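Local coordinates for protein ribonucleoside-diphosphate reductase subunit beta (Clostridium botulinum, PDB 6ZJK) that houses a di-iron centre and probably generates the radical with which the catalytic subunit reduces ribonucleoside diphosphates to deoxyribonucleotides, at residues 26-32 and 44-48; 68-72 and 233-237; 81-85 and 149-153; 98-102 and 282-286; 178-182 and 195-200. All blocks are in the same frame, centred on the assembly; numbering follows the deposited sequence.

Contact 1 of 5, residues 26-32 and 44-48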
# COMPACT_ATOMS: atom_id res chain seq x y z
N LYS A 26 -5.68 2.04 16.46
CA LYS A 26 -6.55 0.94 16.42
C LYS A 26 -5.91 -0.43 16.62
O LYS A 26 -4.72 -0.61 16.44
CB LYS A 26 -7.38 1.08 15.14
CG LYS A 26 -6.71 0.95 13.81
CD LYS A 26 -7.70 1.24 12.70
CE LYS A 26 -7.05 1.87 11.50
NZ LYS A 26 -7.13 1.10 10.25
N MET A 27 -6.70 -1.43 17.02
CA MET A 27 -6.23 -2.81 17.09
C MET A 27 -6.06 -3.41 15.69
O MET A 27 -6.51 -2.86 14.68
CB MET A 27 -7.19 -3.68 17.89
CG MET A 27 -7.28 -3.33 19.35
SD MET A 27 -8.47 -4.37 20.19
CE MET A 27 -9.88 -3.26 20.18
N ILE A 28 -5.37 -4.54 15.66
CA ILE A 28 -5.25 -5.31 14.42
C ILE A 28 -6.61 -5.89 14.03
O ILE A 28 -7.08 -5.73 12.90
CB ILE A 28 -4.19 -6.41 14.59
CG1 ILE A 28 -2.79 -5.82 14.75
CG2 ILE A 28 -4.22 -7.33 13.39
CD1 ILE A 28 -2.32 -4.98 13.58
N PHE A 29 -7.28 -6.53 14.99
CA PHE A 29 -8.63 -7.06 14.81
C PHE A 29 -9.38 -6.82 16.12
O PHE A 29 -8.84 -7.07 17.20
CB PHE A 29 -8.62 -8.55 14.44
CG PHE A 29 -9.99 -9.21 14.48
CD1 PHE A 29 -10.93 -8.94 13.50
CD2 PHE A 29 -10.32 -10.10 15.49
CE1 PHE A 29 -12.18 -9.53 13.53
CE2 PHE A 29 -11.58 -10.71 15.53
CZ PHE A 29 -12.50 -10.42 14.54
N ASN A 30 -10.59 -6.28 16.03
CA ASN A 30 -11.39 -5.94 17.21
C ASN A 30 -12.67 -6.77 17.18
O ASN A 30 -13.65 -6.37 16.53
CB ASN A 30 -11.68 -4.45 17.24
CG ASN A 30 -12.62 -4.06 18.37
OD1 ASN A 30 -12.80 -4.79 19.35
ND2 ASN A 30 -13.23 -2.90 18.24
N GLU A 31 -12.67 -7.87 17.91
CA GLU A 31 -13.78 -8.78 17.99
C GLU A 31 -15.07 -8.14 18.48
O GLU A 31 -16.09 -8.61 18.16
CB GLU A 31 -13.45 -10.04 18.80
CG GLU A 31 -13.33 -9.85 20.30
CD GLU A 31 -13.01 -11.10 21.09
OE1 GLU A 31 -13.67 -12.10 20.94
OE2 GLU A 31 -12.08 -11.07 21.90
N LYS A 32 -14.99 -7.07 19.24
CA LYS A 32 -16.19 -6.41 19.74
C LYS A 32 -16.67 -5.26 18.86
O LYS A 32 -17.63 -4.59 19.22
CB LYS A 32 -15.95 -5.91 21.17
CG LYS A 32 -15.51 -7.03 22.12
CD LYS A 32 -16.40 -8.27 21.97
CE LYS A 32 -16.17 -9.30 23.08
NZ LYS A 32 -17.16 -10.44 23.04
N ASN A 44 -16.22 2.29 16.43
CA ASN A 44 -16.12 0.91 16.92
C ASN A 44 -16.14 -0.03 15.72
O ASN A 44 -17.16 -0.63 15.38
CB ASN A 44 -17.27 0.60 17.88
CG ASN A 44 -17.15 -0.78 18.55
OD1 ASN A 44 -16.05 -1.30 18.71
ND2 ASN A 44 -18.28 -1.36 18.92
N THR A 45 -14.97 -0.22 15.12
CA THR A 45 -14.82 -1.00 13.89
C THR A 45 -14.09 -2.31 14.18
O THR A 45 -13.31 -2.40 15.13
CB THR A 45 -14.04 -0.23 12.82
OG1 THR A 45 -13.89 -1.03 11.63
CG2 THR A 45 -12.65 0.14 13.33
N THR A 46 -14.37 -3.32 13.36
CA THR A 46 -13.62 -4.58 13.41
C THR A 46 -12.34 -4.54 12.57
O THR A 46 -11.46 -5.36 12.82
CB THR A 46 -14.47 -5.75 12.91
OG1 THR A 46 -14.71 -5.58 11.51
CG2 THR A 46 -15.82 -5.82 13.67
N ASN A 47 -12.26 -3.64 11.58
CA ASN A 47 -11.23 -3.55 10.52
C ASN A 47 -11.42 -4.57 9.41
O ASN A 47 -10.54 -4.69 8.56
CB ASN A 47 -9.79 -3.69 11.02
CG ASN A 47 -9.42 -2.64 12.03
OD1 ASN A 47 -9.92 -1.52 11.99
ND2 ASN A 47 -8.54 -3.00 12.97
N LEU A 48 -12.54 -5.26 9.36
CA LEU A 48 -12.75 -6.18 8.28
C LEU A 48 -13.17 -5.46 7.03
O LEU A 48 -13.88 -4.52 7.09
CB LEU A 48 -13.77 -7.23 8.65
CG LEU A 48 -13.44 -8.21 9.76
CD1 LEU A 48 -14.71 -8.85 10.25
CD2 LEU A 48 -12.51 -9.30 9.27
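Asn47 lays its side-chain amide against the backbone carbonyls of 26-32. Its ND2 donates to Ile28 O at 3.1 Å, almost straight at 172°, with the acceptor in the plane of the amide; seen from the carbonyl, the donor stands well above the C=O plane. Met27 O is 2.7 Å from the same ND2. On the oxygen branch, Asn47 OD1 rests 3.6 Å from Lys26 CD, an aliphatic stretch of a lysine whose NZ forms a salt bridge with Glu112 of the second subunit.

Asn30 works from the other segment. With CG anti to the backbone N (chi1 174°), its amide extends toward 44-48, and ND2 reaches Thr45 O at 3.2 Å, the acceptor lying tilted out of the Asn30 amide plane; a weak bond runs from the same ND2 to Asn44 OD1. Asn30 OD1 accepts from Lys32 N at 3.2 Å, closing an Asx turn. Asn44 answers with a weak bond from ND2 to Lys32 O, and the backbone adds a long, weak one from Asn30 N to Thr46 O. The apolar share is small: Phe29 presents its ring edge to Leu48, CE1 lying 4.2 Å from CG, while Phe105 of the second subunit meets that ring edge-to-face.

ST turns at Thr45 and Thr46 shape the 44-48 segment. Here is a case of two segments of one irregular loop joined without a sheet: most of the bonds across the contact are donated by asparagine ND2 groups, with one weak backbone bond, and the joined segments then meet the second subunit.

Contact 2 of 5, residues 68-72 and 233-237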
# COMPACT_ATOMS: atom_id res chain seq x y z
N ASN A 68 -8.41 1.55 -12.28
CA ASN A 68 -8.36 1.72 -13.71
C ASN A 68 -7.26 2.68 -14.20
O ASN A 68 -7.01 2.79 -15.33
CB ASN A 68 -9.69 2.14 -14.31
CG ASN A 68 -10.76 1.07 -14.21
OD1 ASN A 68 -10.80 0.13 -14.91
ND2 ASN A 68 -11.58 1.22 -13.27
N ASN A 69 -6.65 3.38 -13.29
CA ASN A 69 -5.56 4.29 -13.63
C ASN A 69 -4.18 3.62 -13.56
O ASN A 69 -3.17 4.33 -13.66
CB ASN A 69 -5.56 5.50 -12.69
CG ASN A 69 -6.63 6.52 -13.04
OD1 ASN A 69 -7.16 6.56 -14.16
ND2 ASN A 69 -6.95 7.36 -12.07
N PHE A 70 -4.11 2.30 -13.35
CA PHE A 70 -2.82 1.62 -13.14
C PHE A 70 -1.90 1.75 -14.36
O PHE A 70 -2.32 1.59 -15.51
CB PHE A 70 -3.08 0.14 -12.80
CG PHE A 70 -1.82 -0.71 -12.66
CD1 PHE A 70 -1.08 -0.70 -11.49
CD2 PHE A 70 -1.41 -1.56 -13.68
CE1 PHE A 70 0.07 -1.50 -11.36
CE2 PHE A 70 -0.27 -2.37 -13.55
CZ PHE A 70 0.47 -2.33 -12.39
N TRP A 71 -0.64 2.01 -14.09
CA TRP A 71 0.36 2.15 -15.13
C TRP A 71 1.73 1.70 -14.61
O TRP A 71 1.96 1.66 -13.44
CB TRP A 71 0.40 3.59 -15.67
CG TRP A 71 0.76 4.58 -14.66
CD1 TRP A 71 0.01 4.98 -13.63
CD2 TRP A 71 1.99 5.28 -14.55
NE1 TRP A 71 0.68 5.88 -12.89
CE2 TRP A 71 1.91 6.08 -13.44
CE3 TRP A 71 3.16 5.29 -15.29
CZ2 TRP A 71 2.93 6.88 -13.04
CZ3 TRP A 71 4.16 6.08 -14.90
CH2 TRP A 71 4.05 6.87 -13.79
N ILE A 72 2.60 1.34 -15.52
CA ILE A 72 3.93 0.88 -15.22
C ILE A 72 4.90 1.79 -15.94
O ILE A 72 4.96 1.82 -17.12
CB ILE A 72 4.14 -0.58 -15.64
CG1 ILE A 72 3.11 -1.50 -14.98
CG2 ILE A 72 5.52 -1.04 -15.27
CD1 ILE A 72 3.22 -2.95 -15.37
N TYR A 233 0.94 10.86 -16.24
CA TYR A 233 0.36 9.75 -15.49
C TYR A 233 0.36 10.03 -14.00
O TYR A 233 -0.62 9.74 -13.30
CB TYR A 233 1.12 8.45 -15.80
CG TYR A 233 0.70 7.80 -17.09
CD1 TYR A 233 -0.41 6.96 -17.13
CD2 TYR A 233 1.39 8.04 -18.26
CE1 TYR A 233 -0.81 6.36 -18.31
CE2 TYR A 233 1.01 7.44 -19.45
CZ TYR A 233 -0.09 6.59 -19.46
OH TYR A 233 -0.49 5.99 -20.64
N ILE A 234 1.40 10.66 -13.54
CA ILE A 234 1.49 11.01 -12.15
C ILE A 234 0.42 12.04 -11.82
O ILE A 234 -0.15 11.98 -10.80
CB ILE A 234 2.85 11.57 -11.81
CG1 ILE A 234 3.96 10.57 -12.12
CG2 ILE A 234 2.94 11.94 -10.38
CD1 ILE A 234 5.27 10.96 -11.52
N ASN A 235 0.23 13.00 -12.71
CA ASN A 235 -0.75 14.07 -12.56
C ASN A 235 -2.14 13.41 -12.43
O ASN A 235 -2.80 13.70 -11.54
CB ASN A 235 -0.70 14.99 -13.76
CG ASN A 235 -1.30 16.37 -13.51
OD1 ASN A 235 -2.04 16.60 -12.60
ND2 ASN A 235 -0.92 17.28 -14.35
N ARG A 236 -2.48 12.52 -13.32
CA ARG A 236 -3.70 11.77 -13.25
C ARG A 236 -3.94 11.13 -11.86
O ARG A 236 -4.95 11.37 -11.27
CB ARG A 236 -3.78 10.78 -14.33
CG ARG A 236 -5.11 10.08 -14.41
CD ARG A 236 -5.20 9.19 -15.58
NE ARG A 236 -4.40 7.99 -15.46
CZ ARG A 236 -4.40 7.03 -16.35
NH1 ARG A 236 -5.14 7.12 -17.38
NH2 ARG A 236 -3.66 5.98 -16.22
N ASP A 237 -2.98 10.43 -11.31
CA ASP A 237 -3.11 9.88 -10.02
C ASP A 237 -3.29 10.99 -9.00
O ASP A 237 -4.07 10.89 -8.16
CB ASP A 237 -1.89 9.04 -9.58
CG ASP A 237 -1.73 7.71 -10.32
OD1 ASP A 237 -2.58 7.23 -11.03
OD2 ASP A 237 -0.68 7.15 -10.21
O HOH W 1 -5.37 7.07 -9.55
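Trp71 stacks its indole on Tyr233, at the start of 233-237. Tyr233 CB sits over the centre of the six-membered ring, a CH-pi contact 3.5 Å from the centroid. The tyrosine ring slips aside into an offset stack with the five-membered ring, the planes at 24° and the centroids 4.9 Å apart. Ile234 CG1 adds an apolar touch at Trp71 CZ2, 3.9 Å away. The indole gets there because CG stands between the backbone N and the carbonyl carbon, which swings it across to the helix.

Among the hydrogen bonds, the straightest is Trp71 NE1 to Asp237 OD2, 3.3 Å long at 173°. The oxygen lies in the indole plane, but the donor approaches it from above the carboxylate plane. Asp237 OD2 also bonds to His140 NE2, and His140 is an iron ligand; the series tryptophan, aspartate, histidine, iron is consistent with the radical-transfer route of class I R2 proteins. A weak bond, 3.1 Å long, runs from Arg236 NH2 to Asn69 O.

Flat polar groups and water complete the account. Asn69 OD1 sits over one face of the Arg236 guanidinium, offset toward the rim and 3.4 Å from NE, without a hydrogen bond; the amide and guanidinium planes are only 14° apart. One water accepts from Asn69 ND2 and donates to Asp237 OD1.

The loop after helix 58-68 is thereby fastened to helix 225-255, whose Ile234 meets His140 and Tyr144 of helix 124-151 and Phe212 of helix 190-220, beside the iron site.

Contact 3 of 5, residues 81-85 and 149-153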
# COMPACT_ATOMS: atom_id res chain seq x y z
N ASP A 81 14.27 11.02 -25.15
CA ASP A 81 14.86 11.81 -24.09
C ASP A 81 16.34 11.48 -23.88
O ASP A 81 17.12 12.36 -23.47
CB ASP A 81 14.11 11.60 -22.77
CG ASP A 81 12.65 12.12 -22.84
OD1 ASP A 81 12.08 12.20 -23.95
OD2 ASP A 81 12.11 12.49 -21.77
N ILE A 82 16.77 10.25 -24.17
CA ILE A 82 18.19 9.92 -24.07
C ILE A 82 19.01 10.80 -25.00
O ILE A 82 20.05 11.35 -24.61
CB ILE A 82 18.41 8.43 -24.38
CG1 ILE A 82 17.67 7.55 -23.35
CG2 ILE A 82 19.88 8.13 -24.38
CD1 ILE A 82 17.73 6.07 -23.63
N LYS A 83 18.52 11.02 -26.22
CA LYS A 83 19.34 11.82 -27.12
C LYS A 83 19.29 13.30 -26.74
O LYS A 83 20.31 14.00 -26.79
CB LYS A 83 18.84 11.66 -28.55
CG LYS A 83 18.31 10.26 -28.94
CD LYS A 83 18.61 9.98 -30.42
CE LYS A 83 17.45 9.29 -31.14
NZ LYS A 83 17.81 8.73 -32.47
N GLN A 84 18.21 13.81 -26.15
CA GLN A 84 18.06 15.24 -25.89
C GLN A 84 18.71 15.69 -24.59
O GLN A 84 19.05 16.88 -24.46
CB GLN A 84 16.58 15.60 -25.86
CG GLN A 84 15.85 15.15 -27.10
CD GLN A 84 14.42 15.61 -27.14
OE1 GLN A 84 13.59 15.17 -26.35
NE2 GLN A 84 14.13 16.51 -28.07
N PHE A 85 18.83 14.80 -23.60
CA PHE A 85 19.38 15.20 -22.30
C PHE A 85 20.75 15.89 -22.37
O PHE A 85 20.96 16.84 -21.59
CB PHE A 85 19.46 13.97 -21.38
CG PHE A 85 19.76 14.31 -19.95
CD1 PHE A 85 18.78 14.79 -19.11
CD2 PHE A 85 21.04 14.15 -19.45
CE1 PHE A 85 19.05 15.11 -17.80
CE2 PHE A 85 21.33 14.45 -18.13
CZ PHE A 85 20.33 14.93 -17.30
N ASP A 149 18.13 6.76 -14.34
CA ASP A 149 19.00 5.67 -14.74
C ASP A 149 19.02 5.51 -16.25
O ASP A 149 19.99 4.97 -16.79
CB ASP A 149 18.57 4.36 -14.07
CG ASP A 149 19.63 3.27 -14.18
OD1 ASP A 149 20.78 3.49 -13.74
OD2 ASP A 149 19.30 2.18 -14.70
N THR A 150 17.98 5.97 -16.94
CA THR A 150 17.93 5.77 -18.38
C THR A 150 18.53 6.92 -19.18
O THR A 150 19.28 6.68 -20.13
CB THR A 150 16.50 5.50 -18.83
OG1 THR A 150 16.03 4.34 -18.16
CG2 THR A 150 16.46 5.24 -20.32
N VAL A 151 18.29 8.18 -18.77
CA VAL A 151 18.74 9.29 -19.60
C VAL A 151 20.16 9.76 -19.28
O VAL A 151 20.73 10.53 -20.06
CB VAL A 151 17.81 10.52 -19.51
CG1 VAL A 151 16.35 10.12 -19.73
CG2 VAL A 151 17.97 11.24 -18.17
N THR A 152 20.77 9.28 -18.20
CA THR A 152 22.13 9.71 -17.88
C THR A 152 22.89 8.56 -17.21
O THR A 152 22.34 7.48 -16.98
CB THR A 152 22.11 11.01 -17.05
OG1 THR A 152 23.42 11.59 -17.00
CG2 THR A 152 21.58 10.75 -15.63
N ASN A 153 24.17 8.78 -16.93
CA ASN A 153 25.04 7.72 -16.44
C ASN A 153 25.01 7.66 -14.91
O ASN A 153 24.46 8.55 -14.25
CB ASN A 153 26.46 7.96 -16.97
CG ASN A 153 27.04 9.25 -16.49
OD1 ASN A 153 27.33 9.41 -15.31
ND2 ASN A 153 27.13 10.23 -17.40
O HOH W 2 21.81 10.65 -22.65
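Ile82 O and Val151 O are bridged by one water, which donates to both: 2.7 Å to Ile82 O and 2.8 Å to Val151 O. No direct hydrogen bond joins the two segments, so this water makes their polar link, giving each of two carbonyls near the ends of their helices a donor.

The remainder is apolar. Phe85, with CG anti to its own nitrogen (chi1 -169°), turns its ring toward the end of the other helix and offers a face to Val151. CG2 of that valine lies over the ring, offset toward the rim, 4.0 Å from the centroid and 20° off the normal. Toward the other edge of the ring, on the same side of its plane, Phe85 CE2 lies 3.7 Å from Thr152 CB, and Val151 O comes near CD2, so the aromatic group spans the point where the helix unwinds. Ile82 sends its CD1 tip to Thr150 CG2, 3.6 Å apart, while Asp81 touches Val151 CG1 through CB; its carboxylate is occupied by Thr227 OG1 and Ala226 N.

The example illustrates how two helix ends can be joined by a methyl over a ring, a few aliphatic touches and a single water. Residues 81-85, toward the end of helix 79-84, pack on the C-terminal end of helix 124-151, with Thr152 just leaving helical geometry and Asn153 capping the helix 154-161 that follows. Met224, in the loop between helices 190-220 and 225-255, touches Asp81 and Phe85.

Contact 4 of 5, residues 98-102 and 282-286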
# COMPACT_ATOMS: atom_id res chain seq x y z
N LYS A 98 17.23 19.94 -9.49
CA LYS A 98 16.69 20.29 -8.17
C LYS A 98 15.23 19.88 -8.02
O LYS A 98 14.79 19.49 -6.93
CB LYS A 98 16.86 21.79 -7.91
CG LYS A 98 18.32 22.18 -7.68
CD LYS A 98 18.54 23.66 -7.92
CE LYS A 98 20.03 23.97 -7.91
NZ LYS A 98 20.64 23.55 -6.62
N ILE A 99 14.45 19.98 -9.09
CA ILE A 99 13.02 19.71 -8.98
C ILE A 99 12.79 18.22 -8.80
O ILE A 99 12.02 17.79 -7.92
CB ILE A 99 12.29 20.24 -10.22
CG1 ILE A 99 12.20 21.77 -10.19
CG2 ILE A 99 10.96 19.58 -10.37
CD1 ILE A 99 11.78 22.36 -11.49
N ILE A 100 13.44 17.40 -9.62
CA ILE A 100 13.19 15.97 -9.54
C ILE A 100 13.76 15.39 -8.24
O ILE A 100 13.22 14.43 -7.70
CB ILE A 100 13.69 15.26 -10.81
CG1 ILE A 100 12.90 13.96 -11.00
CG2 ILE A 100 15.15 15.02 -10.74
CD1 ILE A 100 12.91 13.44 -12.42
N SER A 101 14.82 15.99 -7.70
CA SER A 101 15.22 15.48 -6.39
C SER A 101 14.22 15.91 -5.32
O SER A 101 13.86 15.11 -4.44
CB SER A 101 16.63 15.95 -6.04
OG SER A 101 16.89 15.77 -4.66
N PHE A 102 13.61 17.09 -5.42
CA PHE A 102 12.58 17.51 -4.48
C PHE A 102 11.33 16.64 -4.58
O PHE A 102 10.79 16.21 -3.56
CB PHE A 102 12.22 18.98 -4.75
CG PHE A 102 11.15 19.51 -3.85
CD1 PHE A 102 11.32 19.54 -2.47
CD2 PHE A 102 9.96 19.97 -4.38
CE1 PHE A 102 10.33 20.03 -1.64
CE2 PHE A 102 8.96 20.47 -3.55
CZ PHE A 102 9.16 20.51 -2.18
N TRP A 282 10.49 28.99 -4.16
CA TRP A 282 11.24 27.84 -4.68
C TRP A 282 11.18 27.81 -6.20
O TRP A 282 12.20 27.59 -6.86
CB TRP A 282 10.67 26.55 -4.08
CG TRP A 282 11.10 25.26 -4.77
CD1 TRP A 282 10.36 24.51 -5.63
CD2 TRP A 282 12.36 24.57 -4.61
NE1 TRP A 282 11.08 23.40 -6.03
CE2 TRP A 282 12.30 23.41 -5.42
CE3 TRP A 282 13.52 24.82 -3.87
CZ2 TRP A 282 13.37 22.51 -5.52
CZ3 TRP A 282 14.58 23.92 -3.97
CH2 TRP A 282 14.50 22.78 -4.78
N GLY A 283 9.99 28.03 -6.77
CA GLY A 283 9.84 28.02 -8.22
C GLY A 283 10.68 29.09 -8.90
O GLY A 283 11.30 28.84 -9.94
N GLN A 284 10.78 30.22 -8.26
CA GLN A 284 11.53 31.29 -8.78
C GLN A 284 13.03 30.99 -8.65
O GLN A 284 13.78 31.28 -9.50
CB GLN A 284 11.13 32.59 -8.05
CG GLN A 284 9.80 33.19 -8.51
CD GLN A 284 9.27 34.26 -7.62
OE1 GLN A 284 9.69 34.41 -6.52
NE2 GLN A 284 8.35 35.00 -8.11
N TYR A 285 13.40 30.35 -7.58
CA TYR A 285 14.81 30.10 -7.29
C TYR A 285 15.43 29.11 -8.27
O TYR A 285 16.55 29.33 -8.76
CB TYR A 285 14.95 29.59 -5.84
CG TYR A 285 16.29 28.98 -5.53
CD1 TYR A 285 17.44 29.77 -5.48
CD2 TYR A 285 16.41 27.62 -5.25
CE1 TYR A 285 18.68 29.22 -5.19
CE2 TYR A 285 17.66 27.05 -4.94
CZ TYR A 285 18.78 27.86 -4.92
OH TYR A 285 20.02 27.31 -4.62
N VAL A 286 14.71 28.02 -8.60
CA VAL A 286 15.27 26.99 -9.46
C VAL A 286 15.18 27.38 -10.94
O VAL A 286 16.02 26.95 -11.74
CB VAL A 286 14.59 25.62 -9.22
CG1 VAL A 286 14.77 25.17 -7.78
CG2 VAL A 286 13.13 25.66 -9.58
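Trp282 and Val286, one helical turn apart, form the first shell against Lys98, Ile99 and Phe102. The indole enters edge-on: Trp282 CZ2 lies 3.6 Å from Lys98 O, which sits in the ring plane, and 3.8 Å from Phe102 CB. The Phe102 ring and the five-membered ring of Trp282 meet obliquely, with planes at 47°. Val286 divides its methyls, CG1 touching Lys98 CB at 4.0 Å and CG2 meeting Ile99 CG1 at the same distance. Val286 CG1 also lies over one face of the indole, offset toward the rim, bracing it from within its own helix.

The second shell begins with Asp167. Lys98 packs through its aliphatic chain and bends at chi4 (-58°) so that NZ reaches a salt bridge with Asp167, whose OD2 also bonds to Tyr285 OH; one carboxylate thus holds a residue from each segment. His169 stacks on Tyr285.

Segments 98-102 and 282-286 run roughly antiparallel, at 139° with axes 11.6 Å apart, within helices 90-118 and 262-287. Helix 168-186 touches Phe102 and Trp282 through Arg173, and helix 190-220 meets Ile99 with Phe214 and Phe215.

Contact 5 of 5, residues 178-182 and 195-200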
# COMPACT_ATOMS: atom_id res chain seq x y z
N ALA A 178 8.77 17.74 6.39
CA ALA A 178 8.78 16.51 7.18
C ALA A 178 8.41 16.77 8.64
O ALA A 178 7.84 15.89 9.29
CB ALA A 178 10.16 15.84 7.11
N GLY A 179 8.73 17.95 9.16
CA GLY A 179 8.47 18.25 10.56
C GLY A 179 7.00 18.28 10.94
O GLY A 179 6.65 17.97 12.08
N ILE A 180 6.12 18.66 10.00
CA ILE A 180 4.69 18.68 10.31
C ILE A 180 4.18 17.26 10.48
O ILE A 180 3.46 16.95 11.44
CB ILE A 180 3.91 19.42 9.21
CG1 ILE A 180 4.46 20.85 9.03
CG2 ILE A 180 2.42 19.41 9.51
CD1 ILE A 180 3.80 21.62 7.92
N TYR A 181 4.61 16.37 9.64
CA TYR A 181 4.21 15.04 9.76
C TYR A 181 4.82 14.47 11.00
O TYR A 181 4.14 13.88 11.79
CB TYR A 181 4.66 14.25 8.55
CG TYR A 181 3.93 14.50 7.28
CD1 TYR A 181 2.73 15.13 7.26
CD2 TYR A 181 4.44 14.09 6.09
CE1 TYR A 181 2.07 15.35 6.10
CE2 TYR A 181 3.77 14.30 4.92
CZ TYR A 181 2.57 14.93 4.95
OH TYR A 181 1.88 15.13 3.83
N GLU A 182 6.10 14.71 11.25
CA GLU A 182 6.76 14.08 12.39
C GLU A 182 6.22 14.61 13.71
O GLU A 182 6.27 13.91 14.73
CB GLU A 182 8.27 14.27 12.27
CG GLU A 182 9.14 13.64 13.36
CD GLU A 182 9.48 12.18 13.09
OE1 GLU A 182 9.84 11.48 14.06
OE2 GLU A 182 9.41 11.74 11.92
N ARG A 195 -3.79 18.92 11.36
CA ARG A 195 -2.81 19.76 10.70
C ARG A 195 -2.04 18.89 9.70
O ARG A 195 -1.76 19.31 8.62
CB ARG A 195 -1.89 20.45 11.70
CG ARG A 195 -2.56 21.51 12.55
CD ARG A 195 -1.56 22.38 13.28
NE ARG A 195 -1.36 21.95 14.65
CZ ARG A 195 -2.03 22.43 15.69
NH1 ARG A 195 -2.94 23.36 15.52
NH2 ARG A 195 -1.80 21.97 16.90
N ALA A 196 -1.82 17.64 10.02
CA ALA A 196 -1.16 16.77 9.10
C ALA A 196 -2.01 16.45 7.89
O ALA A 196 -1.51 16.24 6.83
CB ALA A 196 -0.73 15.52 9.76
N ILE A 197 -3.32 16.43 8.06
CA ILE A 197 -4.19 16.13 6.98
C ILE A 197 -4.17 17.28 6.02
O ILE A 197 -4.13 17.11 4.87
CB ILE A 197 -5.63 15.88 7.45
CG1 ILE A 197 -5.71 14.66 8.36
CG2 ILE A 197 -6.56 15.75 6.29
CD1 ILE A 197 -5.57 13.36 7.69
N MET A 198 -4.16 18.48 6.54
CA MET A 198 -4.13 19.66 5.73
C MET A 198 -2.78 19.77 5.02
O MET A 198 -2.73 20.15 3.92
CB MET A 198 -4.52 20.88 6.59
CG MET A 198 -4.70 22.21 5.91
SD MET A 198 -5.84 22.39 4.61
CE MET A 198 -5.27 23.85 3.85
N ALA A 199 -1.72 19.36 5.67
CA ALA A 199 -0.39 19.35 5.07
C ALA A 199 -0.36 18.49 3.83
O ALA A 199 0.13 18.89 2.82
CB ALA A 199 0.60 18.87 6.05
N ASN A 200 -0.89 17.29 3.92
CA ASN A 200 -1.01 16.43 2.81
C ASN A 200 -1.70 17.06 1.66
O ASN A 200 -1.28 16.95 0.58
CB ASN A 200 -1.88 15.28 3.20
CG ASN A 200 -1.15 14.02 3.36
OD1 ASN A 200 -0.79 13.40 2.42
ND2 ASN A 200 -0.94 13.63 4.58
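Tyr181 keeps its CG beside the backbone N, and this chi1 of -73° directs the phenol toward 195-200, where it passes Ala196 and Ala199 before reaching Asn200. Its chi2 of -16° sets how the ring plane is turned, bringing an edge to Ala196 O. Ile180 places CG2 anti to the backbone N and directs that methyl at Ala199 CB, 3.9 Å away.

The ring takes its lateral contacts from small groups. Tyr181 CE1 lies 3.8 Å from Ala199 CB, and Ala196 O is near the ring plane. Ala196 CB adds a looser touch, 4.3 Å from CD1. At the outer end the side chains of Tyr181 and Asn200 cross at about a right angle, with OH 3.3 Å from CG, yet the two do not hydrogen-bond. Instead both engage Gln110: Tyr181 OH with OE1, and Asn200 OD1 with NE2. The remaining Asn200 ND2 folds back on its own helix in a weak bond to Ala196 O, 3.5 Å long, so that this carbonyl accepts from both the backbone N and the side chain of Asn200.

The axes of segments 178-182 and 195-200 approach to 9.3 Å at 147°, in the antiparallel hairpin of helices 168-186 and 190-220. In this contact the ring packs on Ala196 and Ala199, and one glutamine amide of helix 90-118 bonds to two polar groups that meet without bonding each other.

From the N terminus, contact 1 closes a short loop within the irregular segment before helix 58-68 and is complete before any other begins. Contact 2 then opens and spans 68-237, binding the loop after that helix to helix 225-255; contacts 3 and 5 both lie within this span, one after the other. Contact 3 joins helix 79-84 to the end of helix 124-151, while contact 5 closes the hairpin of helices 168-186 and 190-220. Contact 4, from helix 90-118 to helix 262-287, encloses contact 5 but crosses contacts 2 and 3. Such crossing ties early helices to late ones across the helical bundle. Contacts 1, 2 and 5 also touch the second subunit.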